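Side-chain contact in Sb(V)-As(V) reductase (Leishmania major, PDB 2J6P), which probably reduces arsenate and antimonate to their trivalent forms, using a rhodanese-like fold related to that of Cdc25 phosphatases: residues I44-T48 with I49-E53. Sequence-based numbering, arbitrary orientation.
Sequences INMPT and ISCTE. With SO4 (sulfate ion), chain T.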
# COMPACT_ATOMS: atom_id res chain seq x y z
N ILE A 44 3.51 21.89 -7.84
CA ILE A 44 2.12 22.05 -7.46
C ILE A 44 1.65 20.84 -6.70
O ILE A 44 1.70 19.74 -7.23
CB ILE A 44 1.28 22.29 -8.67
CG1 ILE A 44 1.76 23.60 -9.32
CG2 ILE A 44 -0.19 22.58 -8.23
CD1 ILE A 44 1.28 23.83 -10.73
N ASN A 45 1.15 21.00 -5.48
CA ASN A 45 0.78 19.79 -4.71
C ASN A 45 -0.62 19.36 -5.02
O ASN A 45 -1.54 20.08 -4.74
CB ASN A 45 1.04 19.95 -3.13
CG ASN A 45 0.87 18.55 -2.26
OD1 ASN A 45 0.99 17.27 -2.73
ND2 ASN A 45 0.49 18.81 -0.99
N MET A 46 -0.84 18.17 -5.55
CA MET A 46 -2.21 17.78 -5.70
C MET A 46 -2.27 16.39 -5.10
O MET A 46 -2.02 15.37 -5.82
CB MET A 46 -2.59 17.71 -7.21
CG MET A 46 -2.56 19.07 -7.93
SD MET A 46 -4.08 19.97 -7.58
CE MET A 46 -5.32 18.93 -8.32
N PRO A 47 -2.57 16.30 -3.78
CA PRO A 47 -2.38 14.96 -3.18
C PRO A 47 -3.45 14.05 -3.75
O PRO A 47 -4.70 14.30 -3.63
CB PRO A 47 -2.61 15.19 -1.65
CG PRO A 47 -3.04 16.61 -1.54
CD PRO A 47 -3.03 17.31 -2.83
N THR A 48 -2.99 13.01 -4.40
CA THR A 48 -3.97 12.04 -4.99
C THR A 48 -5.00 11.51 -3.97
O THR A 48 -6.16 11.26 -4.30
CB THR A 48 -3.17 10.88 -5.60
OG1 THR A 48 -2.45 11.48 -6.73
CG2 THR A 48 -4.15 9.79 -6.20
N ILE A 49 -4.57 11.30 -2.71
CA ILE A 49 -5.44 10.68 -1.77
C ILE A 49 -6.69 11.48 -1.49
O ILE A 49 -7.69 10.91 -1.12
CB ILE A 49 -4.59 10.31 -0.49
CG1 ILE A 49 -5.31 9.46 0.45
CG2 ILE A 49 -4.22 11.51 0.26
CD1 ILE A 49 -4.38 9.23 1.75
N SER A 50 -6.64 12.81 -1.61
CA SER A 50 -7.73 13.57 -1.15
C SER A 50 -8.27 14.59 -2.15
O SER A 50 -9.24 15.27 -1.81
CB SER A 50 -7.22 14.26 0.11
OG SER A 50 -6.17 15.21 -0.19
N CYS A 51 -7.59 14.81 -3.31
CA CYS A 51 -8.07 15.74 -4.34
C CYS A 51 -9.33 15.27 -5.00
O CYS A 51 -9.56 14.08 -5.05
CB CYS A 51 -7.08 15.97 -5.45
SG CYS A 51 -5.83 17.02 -4.90
N THR A 52 -10.24 16.22 -5.34
CA THR A 52 -11.53 15.83 -5.86
C THR A 52 -11.59 16.30 -7.30
O THR A 52 -10.72 17.00 -7.74
CB THR A 52 -12.68 16.42 -5.10
OG1 THR A 52 -12.55 17.87 -5.23
CG2 THR A 52 -12.57 16.07 -3.54
N GLU A 53 -12.61 15.86 -8.04
CA GLU A 53 -12.70 16.05 -9.45
C GLU A 53 -12.59 17.52 -9.87
O GLU A 53 -11.89 17.82 -10.83
CB GLU A 53 -14.10 15.48 -9.84
CG GLU A 53 -14.47 15.69 -11.27
CD GLU A 53 -16.00 15.35 -11.54
OE1 GLU A 53 -16.92 16.22 -11.21
OE2 GLU A 53 -16.26 14.21 -12.10
S SO4 T . -14.17 12.74 -6.36
O1 SO4 T . -14.30 13.85 -7.25
O2 SO4 T . -15.24 11.76 -6.28
O3 SO4 T . -14.42 13.48 -5.17
O4 SO4 T . -12.84 12.05 -6.33
O HOH W 1 -9.02 11.54 -3.97
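Cys51 folds back on Pro47 across a tight turn whose backbone closes on a single acceptor, Pro47 O. Cys51 N donates to it over 3.0 Å, almost in line with the carbonyl, while Ser50 N reaches the same oxygen at 3.2 Å from well above the carbonyl plane. The result is a type I-like beta turn, with Thr48 and Ile49 at its corners, overlapped by an i to i+4 alpha turn ending at Cys51. Proline suits its start, since it offers a carbonyl but needs no N-H partner. A water continues the pattern by donating to Thr48 O and to Cys51 O, the latter at 2.8 Å; Thr48 O also accepts from Arg88 of the same chain.

Apolar packing lies beside these bonds. Cys51 points toward the preceding residues, and its SG, anti to its own carbonyl carbon (chi1 -77°), comes alongside the proline ring, 3.5 Å from Pro47 CD. The side chain of Met46, bent at chi2 and chi3, brings CE within 4.0 Å of Cys51 SG; a compact thiol and a flexible thioether suit this buried position against Tyr56 of helix 53-65. Separately, the polar Ser50 OG makes a van der Waals contact with Pro47 CG at 3.7 Å.

Thr48 turns its hydroxyl elsewhere, to Arg81 O, pinning the turn to the start of helix 81-96. At the far end, Glu53 N donates to sulfate O1 at 2.7 Å; Lys84 and Arg88 of a second subunit bind the same anion, probably from the crystallisation liquor.

The turn thus redirects the chain from strand 44-45, outermost in the parallel sheet within this chain, into helix 53-65. Asn87 of the second subunit holds Ser50 O, while the helix N-terminus and that subunit's basic residues probably favour an anion here.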